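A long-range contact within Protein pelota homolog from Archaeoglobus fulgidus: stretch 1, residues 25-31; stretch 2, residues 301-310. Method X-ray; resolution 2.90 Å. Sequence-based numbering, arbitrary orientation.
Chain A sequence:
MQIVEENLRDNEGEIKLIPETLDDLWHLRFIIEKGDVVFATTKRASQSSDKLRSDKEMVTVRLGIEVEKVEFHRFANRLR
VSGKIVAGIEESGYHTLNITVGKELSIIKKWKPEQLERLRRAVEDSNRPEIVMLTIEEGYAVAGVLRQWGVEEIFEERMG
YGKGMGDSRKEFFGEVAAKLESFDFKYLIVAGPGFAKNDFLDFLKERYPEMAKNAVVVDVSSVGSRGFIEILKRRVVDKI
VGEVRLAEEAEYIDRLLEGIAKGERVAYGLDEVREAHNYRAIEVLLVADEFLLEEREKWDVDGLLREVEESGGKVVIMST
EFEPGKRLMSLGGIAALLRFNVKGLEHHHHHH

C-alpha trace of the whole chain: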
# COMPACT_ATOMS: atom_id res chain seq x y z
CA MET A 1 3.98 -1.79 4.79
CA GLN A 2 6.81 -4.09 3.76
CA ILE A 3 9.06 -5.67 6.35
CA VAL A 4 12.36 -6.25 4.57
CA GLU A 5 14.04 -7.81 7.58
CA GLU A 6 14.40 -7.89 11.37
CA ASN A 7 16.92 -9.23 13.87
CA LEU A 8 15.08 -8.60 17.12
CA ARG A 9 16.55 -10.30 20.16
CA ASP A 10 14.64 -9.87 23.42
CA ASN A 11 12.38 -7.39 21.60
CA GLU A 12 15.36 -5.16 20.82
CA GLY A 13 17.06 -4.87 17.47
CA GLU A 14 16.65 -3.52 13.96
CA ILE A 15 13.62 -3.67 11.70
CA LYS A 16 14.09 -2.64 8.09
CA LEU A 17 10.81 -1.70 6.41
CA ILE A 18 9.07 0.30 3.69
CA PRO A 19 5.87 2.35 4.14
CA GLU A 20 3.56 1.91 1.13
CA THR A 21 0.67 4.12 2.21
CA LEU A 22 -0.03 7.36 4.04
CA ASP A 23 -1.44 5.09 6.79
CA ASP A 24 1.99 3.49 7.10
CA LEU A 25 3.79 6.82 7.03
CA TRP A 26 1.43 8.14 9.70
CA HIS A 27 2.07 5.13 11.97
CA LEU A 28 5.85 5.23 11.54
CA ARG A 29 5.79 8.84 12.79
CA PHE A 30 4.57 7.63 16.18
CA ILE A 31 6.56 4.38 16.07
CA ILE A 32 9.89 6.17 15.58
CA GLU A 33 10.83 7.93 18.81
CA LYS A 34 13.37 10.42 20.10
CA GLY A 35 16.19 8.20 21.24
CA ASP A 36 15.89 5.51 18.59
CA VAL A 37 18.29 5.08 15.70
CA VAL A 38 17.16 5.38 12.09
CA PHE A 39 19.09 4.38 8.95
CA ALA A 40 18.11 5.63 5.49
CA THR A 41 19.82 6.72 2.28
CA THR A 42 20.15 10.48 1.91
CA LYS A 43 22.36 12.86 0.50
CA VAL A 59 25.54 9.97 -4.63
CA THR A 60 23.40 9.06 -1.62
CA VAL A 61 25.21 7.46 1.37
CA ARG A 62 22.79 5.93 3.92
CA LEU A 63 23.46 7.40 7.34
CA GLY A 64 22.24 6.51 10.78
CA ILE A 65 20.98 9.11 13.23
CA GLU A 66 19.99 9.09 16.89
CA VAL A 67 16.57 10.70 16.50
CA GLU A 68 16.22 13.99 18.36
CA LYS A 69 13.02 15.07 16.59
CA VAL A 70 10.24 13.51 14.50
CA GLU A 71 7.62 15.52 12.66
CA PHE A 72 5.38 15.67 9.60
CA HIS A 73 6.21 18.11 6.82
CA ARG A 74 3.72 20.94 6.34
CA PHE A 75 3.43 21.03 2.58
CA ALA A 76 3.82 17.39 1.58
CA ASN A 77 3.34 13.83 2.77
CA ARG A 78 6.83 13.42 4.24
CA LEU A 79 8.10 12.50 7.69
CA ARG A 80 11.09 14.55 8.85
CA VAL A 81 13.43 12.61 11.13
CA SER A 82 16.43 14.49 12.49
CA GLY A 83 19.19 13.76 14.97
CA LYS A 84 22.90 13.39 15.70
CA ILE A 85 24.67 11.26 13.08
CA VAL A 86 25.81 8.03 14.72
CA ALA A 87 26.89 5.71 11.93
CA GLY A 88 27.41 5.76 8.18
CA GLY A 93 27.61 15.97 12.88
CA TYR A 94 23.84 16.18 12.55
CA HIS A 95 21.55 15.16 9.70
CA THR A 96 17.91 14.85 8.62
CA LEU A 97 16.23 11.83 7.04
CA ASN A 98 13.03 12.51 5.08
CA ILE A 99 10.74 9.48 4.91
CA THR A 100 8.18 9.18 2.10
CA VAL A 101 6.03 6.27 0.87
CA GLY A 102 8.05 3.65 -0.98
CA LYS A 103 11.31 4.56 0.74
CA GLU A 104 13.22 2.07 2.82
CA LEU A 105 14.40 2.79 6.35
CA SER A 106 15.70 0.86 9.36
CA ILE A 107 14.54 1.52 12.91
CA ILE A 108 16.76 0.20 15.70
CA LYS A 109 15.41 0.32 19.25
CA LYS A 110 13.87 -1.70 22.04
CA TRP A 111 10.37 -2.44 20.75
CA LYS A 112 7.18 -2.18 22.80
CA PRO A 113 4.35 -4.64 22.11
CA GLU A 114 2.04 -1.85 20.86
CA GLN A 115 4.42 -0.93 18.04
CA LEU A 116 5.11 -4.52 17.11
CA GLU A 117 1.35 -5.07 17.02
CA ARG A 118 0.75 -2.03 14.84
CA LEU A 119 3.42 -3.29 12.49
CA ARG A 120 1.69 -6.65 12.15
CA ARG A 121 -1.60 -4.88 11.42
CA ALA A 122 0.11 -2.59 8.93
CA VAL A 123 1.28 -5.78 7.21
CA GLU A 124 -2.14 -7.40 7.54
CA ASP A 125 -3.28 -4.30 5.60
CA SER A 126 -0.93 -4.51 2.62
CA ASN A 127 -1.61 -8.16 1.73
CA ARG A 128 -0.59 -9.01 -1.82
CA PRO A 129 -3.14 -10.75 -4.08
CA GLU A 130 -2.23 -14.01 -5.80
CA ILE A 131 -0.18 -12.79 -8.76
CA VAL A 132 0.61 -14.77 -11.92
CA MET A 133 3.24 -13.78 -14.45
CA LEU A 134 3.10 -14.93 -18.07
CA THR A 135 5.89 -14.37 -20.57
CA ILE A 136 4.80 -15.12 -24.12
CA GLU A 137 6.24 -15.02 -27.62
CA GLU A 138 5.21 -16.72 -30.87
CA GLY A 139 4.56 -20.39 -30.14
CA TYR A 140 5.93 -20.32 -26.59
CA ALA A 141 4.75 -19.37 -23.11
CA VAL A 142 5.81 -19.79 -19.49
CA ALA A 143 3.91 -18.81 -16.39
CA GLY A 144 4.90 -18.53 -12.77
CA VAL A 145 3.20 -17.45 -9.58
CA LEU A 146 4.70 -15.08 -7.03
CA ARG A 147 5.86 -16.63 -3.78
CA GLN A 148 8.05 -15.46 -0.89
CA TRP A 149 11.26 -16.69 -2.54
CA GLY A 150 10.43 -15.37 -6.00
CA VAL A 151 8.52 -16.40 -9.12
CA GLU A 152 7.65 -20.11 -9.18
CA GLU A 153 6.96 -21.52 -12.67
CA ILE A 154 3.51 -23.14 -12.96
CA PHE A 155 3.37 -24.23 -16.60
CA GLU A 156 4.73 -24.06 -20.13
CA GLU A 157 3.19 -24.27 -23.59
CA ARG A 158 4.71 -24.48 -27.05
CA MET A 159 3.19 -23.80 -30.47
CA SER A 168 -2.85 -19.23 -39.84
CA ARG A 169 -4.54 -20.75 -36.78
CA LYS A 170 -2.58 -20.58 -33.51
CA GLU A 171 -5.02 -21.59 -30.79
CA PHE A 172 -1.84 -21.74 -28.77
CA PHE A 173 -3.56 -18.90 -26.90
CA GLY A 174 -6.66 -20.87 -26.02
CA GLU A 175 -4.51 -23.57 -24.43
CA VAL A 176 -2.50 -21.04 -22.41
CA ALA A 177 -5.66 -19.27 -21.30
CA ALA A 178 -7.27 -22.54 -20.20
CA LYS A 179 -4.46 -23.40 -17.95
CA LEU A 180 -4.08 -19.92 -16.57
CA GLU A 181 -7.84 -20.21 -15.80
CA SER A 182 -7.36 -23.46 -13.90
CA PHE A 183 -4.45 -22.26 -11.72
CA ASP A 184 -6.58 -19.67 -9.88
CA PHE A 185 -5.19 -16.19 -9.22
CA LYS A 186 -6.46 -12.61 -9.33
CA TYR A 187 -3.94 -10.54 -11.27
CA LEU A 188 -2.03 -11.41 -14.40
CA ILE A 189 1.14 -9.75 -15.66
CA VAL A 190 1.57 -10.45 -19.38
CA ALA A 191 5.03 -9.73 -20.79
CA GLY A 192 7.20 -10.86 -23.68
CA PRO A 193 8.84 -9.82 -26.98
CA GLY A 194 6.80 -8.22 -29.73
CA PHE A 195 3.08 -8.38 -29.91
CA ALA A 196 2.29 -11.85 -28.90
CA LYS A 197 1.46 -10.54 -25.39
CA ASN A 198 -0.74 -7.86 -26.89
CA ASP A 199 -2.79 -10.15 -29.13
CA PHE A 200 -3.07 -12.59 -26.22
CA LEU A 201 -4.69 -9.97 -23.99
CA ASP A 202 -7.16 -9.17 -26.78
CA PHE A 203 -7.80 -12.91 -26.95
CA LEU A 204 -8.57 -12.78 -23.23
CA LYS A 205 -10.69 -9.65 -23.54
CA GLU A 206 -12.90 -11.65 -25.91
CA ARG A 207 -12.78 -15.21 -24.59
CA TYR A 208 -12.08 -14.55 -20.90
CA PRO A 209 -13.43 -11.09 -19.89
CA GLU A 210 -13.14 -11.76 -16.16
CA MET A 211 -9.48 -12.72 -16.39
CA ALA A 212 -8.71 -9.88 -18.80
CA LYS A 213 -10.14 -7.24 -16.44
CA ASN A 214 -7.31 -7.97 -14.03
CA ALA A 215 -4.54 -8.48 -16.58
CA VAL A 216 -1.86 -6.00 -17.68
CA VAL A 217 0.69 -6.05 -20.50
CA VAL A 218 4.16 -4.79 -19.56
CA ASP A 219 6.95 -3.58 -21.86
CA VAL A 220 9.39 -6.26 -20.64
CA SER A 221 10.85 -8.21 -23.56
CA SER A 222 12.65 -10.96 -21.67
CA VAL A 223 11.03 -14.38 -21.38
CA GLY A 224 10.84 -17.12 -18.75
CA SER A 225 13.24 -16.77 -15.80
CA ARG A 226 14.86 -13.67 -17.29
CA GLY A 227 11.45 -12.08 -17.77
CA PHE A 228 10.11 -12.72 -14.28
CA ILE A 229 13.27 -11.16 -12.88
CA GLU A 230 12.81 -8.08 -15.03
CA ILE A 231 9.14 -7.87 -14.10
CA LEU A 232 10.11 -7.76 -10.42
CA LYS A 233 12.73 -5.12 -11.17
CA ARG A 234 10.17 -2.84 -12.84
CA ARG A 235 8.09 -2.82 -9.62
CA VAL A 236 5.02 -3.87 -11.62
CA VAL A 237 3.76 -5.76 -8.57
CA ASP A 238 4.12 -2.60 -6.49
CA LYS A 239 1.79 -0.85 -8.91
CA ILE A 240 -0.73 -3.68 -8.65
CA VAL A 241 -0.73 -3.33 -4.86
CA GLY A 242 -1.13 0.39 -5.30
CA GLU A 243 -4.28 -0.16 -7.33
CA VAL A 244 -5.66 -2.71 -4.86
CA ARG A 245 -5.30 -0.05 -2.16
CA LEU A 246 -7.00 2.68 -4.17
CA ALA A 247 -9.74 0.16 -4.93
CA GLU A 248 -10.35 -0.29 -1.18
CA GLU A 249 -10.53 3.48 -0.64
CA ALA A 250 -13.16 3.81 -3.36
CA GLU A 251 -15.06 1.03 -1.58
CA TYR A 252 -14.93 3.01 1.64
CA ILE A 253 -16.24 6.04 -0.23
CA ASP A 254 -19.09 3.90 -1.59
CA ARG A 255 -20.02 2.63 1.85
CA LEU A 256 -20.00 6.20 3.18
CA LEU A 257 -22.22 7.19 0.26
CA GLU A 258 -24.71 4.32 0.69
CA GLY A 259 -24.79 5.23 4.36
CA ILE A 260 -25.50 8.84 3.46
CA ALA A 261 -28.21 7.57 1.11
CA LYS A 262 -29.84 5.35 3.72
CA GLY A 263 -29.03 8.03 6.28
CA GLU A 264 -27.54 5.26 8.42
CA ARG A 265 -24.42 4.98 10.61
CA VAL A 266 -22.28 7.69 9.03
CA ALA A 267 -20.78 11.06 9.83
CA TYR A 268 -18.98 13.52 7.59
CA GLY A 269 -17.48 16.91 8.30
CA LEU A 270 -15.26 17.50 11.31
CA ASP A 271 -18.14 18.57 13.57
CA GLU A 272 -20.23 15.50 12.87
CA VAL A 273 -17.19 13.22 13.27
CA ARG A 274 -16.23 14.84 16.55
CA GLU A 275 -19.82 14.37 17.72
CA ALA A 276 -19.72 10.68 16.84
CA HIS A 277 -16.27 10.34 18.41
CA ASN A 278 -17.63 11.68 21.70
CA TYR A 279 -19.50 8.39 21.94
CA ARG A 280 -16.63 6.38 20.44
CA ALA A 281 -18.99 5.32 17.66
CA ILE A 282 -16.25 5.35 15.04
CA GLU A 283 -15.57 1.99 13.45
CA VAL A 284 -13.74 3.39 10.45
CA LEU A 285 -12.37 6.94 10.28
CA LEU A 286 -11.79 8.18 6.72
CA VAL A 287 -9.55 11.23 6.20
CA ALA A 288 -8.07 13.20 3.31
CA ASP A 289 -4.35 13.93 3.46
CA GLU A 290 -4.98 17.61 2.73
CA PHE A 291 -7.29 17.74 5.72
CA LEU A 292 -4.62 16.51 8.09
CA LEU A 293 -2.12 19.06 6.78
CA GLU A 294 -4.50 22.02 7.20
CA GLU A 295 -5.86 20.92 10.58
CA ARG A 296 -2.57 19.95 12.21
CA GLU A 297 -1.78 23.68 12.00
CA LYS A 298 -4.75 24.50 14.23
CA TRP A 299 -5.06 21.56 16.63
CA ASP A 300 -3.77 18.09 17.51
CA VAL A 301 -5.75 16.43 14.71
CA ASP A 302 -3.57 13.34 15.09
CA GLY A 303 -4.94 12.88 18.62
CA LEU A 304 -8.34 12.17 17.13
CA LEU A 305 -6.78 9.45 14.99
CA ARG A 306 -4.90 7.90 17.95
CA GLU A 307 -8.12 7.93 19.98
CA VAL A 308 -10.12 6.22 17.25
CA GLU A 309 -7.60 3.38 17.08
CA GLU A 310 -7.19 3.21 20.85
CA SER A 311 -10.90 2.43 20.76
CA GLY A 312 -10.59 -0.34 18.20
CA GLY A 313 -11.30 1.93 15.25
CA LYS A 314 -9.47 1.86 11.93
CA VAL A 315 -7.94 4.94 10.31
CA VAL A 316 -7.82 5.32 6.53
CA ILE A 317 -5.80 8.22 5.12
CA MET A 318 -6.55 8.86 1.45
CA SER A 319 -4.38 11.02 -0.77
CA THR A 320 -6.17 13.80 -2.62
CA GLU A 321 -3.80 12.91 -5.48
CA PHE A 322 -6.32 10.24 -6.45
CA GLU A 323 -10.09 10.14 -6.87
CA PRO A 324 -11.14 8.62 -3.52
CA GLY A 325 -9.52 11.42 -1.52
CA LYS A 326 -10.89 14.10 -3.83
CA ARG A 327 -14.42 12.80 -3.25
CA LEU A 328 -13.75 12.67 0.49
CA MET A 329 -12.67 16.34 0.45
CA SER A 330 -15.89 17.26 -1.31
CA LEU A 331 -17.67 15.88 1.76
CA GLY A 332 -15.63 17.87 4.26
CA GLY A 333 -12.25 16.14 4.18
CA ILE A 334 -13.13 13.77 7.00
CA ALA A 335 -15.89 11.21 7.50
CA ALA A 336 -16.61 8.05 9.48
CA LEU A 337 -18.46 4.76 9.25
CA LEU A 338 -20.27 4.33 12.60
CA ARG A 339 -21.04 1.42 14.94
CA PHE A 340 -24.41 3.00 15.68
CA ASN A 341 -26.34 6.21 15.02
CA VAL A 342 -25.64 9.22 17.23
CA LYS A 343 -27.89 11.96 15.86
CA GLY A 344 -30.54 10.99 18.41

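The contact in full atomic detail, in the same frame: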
# COMPACT_ATOMS: atom_id res chain seq x y z
N LEU A 25 2.99 5.65 6.72
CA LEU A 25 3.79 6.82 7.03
C LEU A 25 3.32 7.48 8.33
O LEU A 25 4.13 7.90 9.16
CB LEU A 25 3.72 7.82 5.88
CG LEU A 25 4.88 8.82 5.84
CD1 LEU A 25 6.18 8.06 5.71
CD2 LEU A 25 4.70 9.78 4.67
N TRP A 26 2.01 7.55 8.50
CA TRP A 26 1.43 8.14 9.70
C TRP A 26 1.79 7.30 10.94
O TRP A 26 2.11 7.85 12.00
CB TRP A 26 -0.09 8.25 9.57
CG TRP A 26 -0.73 8.95 10.71
CD1 TRP A 26 -0.84 10.30 10.88
CD2 TRP A 26 -1.28 8.35 11.88
NE1 TRP A 26 -1.43 10.57 12.10
CE2 TRP A 26 -1.71 9.40 12.73
CE3 TRP A 26 -1.44 7.02 12.31
CZ2 TRP A 26 -2.29 9.16 13.98
CZ3 TRP A 26 -2.02 6.78 13.55
CH2 TRP A 26 -2.44 7.85 14.37
N HIS A 27 1.74 5.97 10.82
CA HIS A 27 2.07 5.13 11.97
C HIS A 27 3.54 5.19 12.34
O HIS A 27 3.89 5.24 13.52
CB HIS A 27 1.65 3.68 11.71
CG HIS A 27 0.16 3.46 11.73
ND1 HIS A 27 -0.63 3.84 12.79
CD2 HIS A 27 -0.67 2.91 10.81
CE1 HIS A 27 -1.89 3.52 12.53
NE2 HIS A 27 -1.94 2.96 11.33
N LEU A 28 4.40 5.18 11.33
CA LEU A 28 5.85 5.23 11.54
C LEU A 28 6.24 6.47 12.34
O LEU A 28 7.17 6.42 13.15
CB LEU A 28 6.58 5.23 10.20
CG LEU A 28 6.58 3.95 9.36
CD1 LEU A 28 7.08 4.25 7.96
CD2 LEU A 28 7.44 2.89 10.03
N ARG A 29 5.54 7.58 12.10
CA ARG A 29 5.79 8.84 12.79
C ARG A 29 5.63 8.71 14.30
O ARG A 29 6.29 9.41 15.06
CB ARG A 29 4.84 9.92 12.25
CG ARG A 29 5.01 11.30 12.88
CD ARG A 29 4.31 11.40 14.21
NE ARG A 29 4.54 12.69 14.86
CZ ARG A 29 5.47 12.93 15.78
NH1 ARG A 29 6.29 11.98 16.18
NH2 ARG A 29 5.56 14.14 16.33
N PHE A 30 4.76 7.81 14.75
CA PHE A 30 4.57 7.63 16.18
C PHE A 30 5.32 6.40 16.67
O PHE A 30 5.50 6.21 17.87
CB PHE A 30 3.08 7.55 16.49
CG PHE A 30 2.35 8.85 16.25
CD1 PHE A 30 2.57 9.94 17.09
CD2 PHE A 30 1.53 9.01 15.13
CE1 PHE A 30 1.98 11.18 16.82
CE2 PHE A 30 0.93 10.25 14.86
CZ PHE A 30 1.16 11.33 15.70
N ILE A 31 5.78 5.57 15.73
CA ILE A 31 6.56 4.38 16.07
C ILE A 31 7.99 4.85 16.34
O ILE A 31 8.58 4.51 17.37
CB ILE A 31 6.56 3.35 14.92
CG1 ILE A 31 5.19 2.70 14.77
CG2 ILE A 31 7.61 2.30 15.17
CD1 ILE A 31 4.66 2.08 16.04
N VAL A 301 -4.89 17.28 15.52
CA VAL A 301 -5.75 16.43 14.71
C VAL A 301 -5.35 14.97 14.81
O VAL A 301 -6.19 14.08 14.74
CB VAL A 301 -5.71 16.88 13.22
CG1 VAL A 301 -4.31 16.65 12.65
CG2 VAL A 301 -6.77 16.13 12.42
N ASP A 302 -4.06 14.71 14.98
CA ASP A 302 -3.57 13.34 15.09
C ASP A 302 -4.08 12.66 16.36
O ASP A 302 -4.14 11.43 16.42
CB ASP A 302 -2.04 13.31 15.07
CG ASP A 302 -1.46 13.89 13.80
OD1 ASP A 302 -1.74 13.35 12.71
OD2 ASP A 302 -0.71 14.88 13.88
N GLY A 303 -4.43 13.45 17.38
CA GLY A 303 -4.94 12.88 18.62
C GLY A 303 -6.26 12.17 18.37
O GLY A 303 -6.57 11.14 18.97
N LEU A 304 -7.06 12.75 17.48
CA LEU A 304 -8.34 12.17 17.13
C LEU A 304 -8.07 10.79 16.58
O LEU A 304 -8.66 9.80 17.03
CB LEU A 304 -9.03 13.04 16.06
CG LEU A 304 -10.33 12.53 15.44
CD1 LEU A 304 -11.36 12.29 16.52
CD2 LEU A 304 -10.83 13.53 14.42
N LEU A 305 -7.15 10.71 15.61
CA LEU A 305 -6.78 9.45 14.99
C LEU A 305 -6.26 8.40 15.99
O LEU A 305 -6.61 7.23 15.89
CB LEU A 305 -5.76 9.68 13.88
CG LEU A 305 -6.33 10.10 12.51
CD1 LEU A 305 -7.07 11.43 12.63
CD2 LEU A 305 -5.19 10.20 11.50
N ARG A 306 -5.43 8.83 16.94
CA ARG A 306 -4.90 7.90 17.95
C ARG A 306 -6.07 7.37 18.77
O ARG A 306 -6.16 6.17 19.03
CB ARG A 306 -3.93 8.60 18.90
CG ARG A 306 -2.84 9.43 18.24
CD ARG A 306 -2.19 10.36 19.26
NE ARG A 306 -1.45 11.46 18.65
CZ ARG A 306 -1.05 12.55 19.30
NH1 ARG A 306 -1.31 12.68 20.59
NH2 ARG A 306 -0.41 13.51 18.65
N GLU A 307 -6.96 8.28 19.17
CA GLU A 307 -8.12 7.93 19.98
C GLU A 307 -9.07 6.97 19.28
O GLU A 307 -9.64 6.08 19.92
CB GLU A 307 -8.87 9.18 20.41
CG GLU A 307 -8.13 9.96 21.50
CD GLU A 307 -8.89 11.18 21.99
OE1 GLU A 307 -8.39 11.85 22.92
OE2 GLU A 307 -9.99 11.46 21.46
N VAL A 308 -9.24 7.12 17.97
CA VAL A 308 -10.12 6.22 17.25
C VAL A 308 -9.55 4.81 17.32
O VAL A 308 -10.27 3.86 17.63
CB VAL A 308 -10.25 6.62 15.77
CG1 VAL A 308 -10.85 5.47 14.97
CG2 VAL A 308 -11.14 7.86 15.65
N GLU A 309 -8.26 4.68 17.04
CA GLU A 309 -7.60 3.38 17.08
C GLU A 309 -7.59 2.83 18.50
O GLU A 309 -7.95 1.68 18.72
CB GLU A 309 -6.16 3.48 16.55
CG GLU A 309 -6.06 3.99 15.10
CD GLU A 309 -4.66 3.85 14.50
OE1 GLU A 309 -3.66 4.05 15.23
OE2 GLU A 309 -4.56 3.58 13.29
N GLU A 310 -7.21 3.65 19.47
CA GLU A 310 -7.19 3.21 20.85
C GLU A 310 -8.55 2.64 21.26
O GLU A 310 -8.67 1.95 22.26
CB GLU A 310 -6.82 4.36 21.78
CG GLU A 310 -5.34 4.65 21.78
CD GLU A 310 -5.02 6.00 22.36
OE1 GLU A 310 -5.90 6.58 23.03
OE2 GLU A 310 -3.88 6.48 22.16

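The contact centers on a single tryptophan: Trp26 reaches out from the first helix and lodges as a knob among Asp302, Leu305, Arg306 and Glu309 of the second, touching every residue of stretch 2 that takes part. The two helices, whose touching residues are at least 272 positions apart in sequence, cross almost at right angles (-93°), and their axes come no closer than 12.3 Å. At that spacing the backbones do not touch; even the nearest CA pair listed in register, Trp26 CA and Asp302 CA, lies 9.0 Å apart, and long side chains must fill the gap. The buried surface is correspondingly small, 330 Å² summed over both sides, of which Trp26 alone supplies 100 Å².

The Trp26 side chain, with chi1 t and CA-to-CB pointing toward the second helix, presents different chemistry around its indole. At the edge of the ring, Trp26 NE1 donates a hydrogen bond to Asp302 OD1 (2.9 Å, N-H...acceptor angle 164°), the one hydrogen bond between the stretches. The nearly straight geometry satisfies the polar group of an otherwise apolar, buried side chain; OD1 also bonds elsewhere in the structure. One face is covered by Leu305, whose CD2 stands 4.0 Å from the centroid of the five-membered ring of Trp26, 26° off the normal, a CH-pi contact. Leu305 CB also packs 3.5 Å from Trp26 CZ2, so the leucine follows the indole from one ring to the other. Farther along the helix, Glu309 OE1 approaches the ring edge, 3.6 Å from Trp26 CZ3, where the aromatic C-H groups carry slight positive charge. Arg306 adds its aliphatic stem, with Arg306 CG 4.2 Å from Trp26 CH2.

One helical turn after Trp26, Phe30 also points toward the second helix and extends the apolar surface. Phe30 CZ lies 3.8 Å from Asp302 CB, and Phe30 CE1 lies 3.8 Å from Arg306 NH2. The arginine's CA-to-CB bond points sideways, but its extended chain, t at chi2 and chi3, brings the guanidinium nearer, obliquely to the phenyl ring.

The CA-to-CB bond of His27 points sideways to the second helix, yet its imidazole ends beside the Glu309 carboxylate. His27 NE2 and Glu309 OE2 are 3.3 Å apart, but the angle is too poor for a hydrogen bond, and the neighboring carbon is modeled too close to the same oxygen to support any finer reading at 2.90 Å resolution.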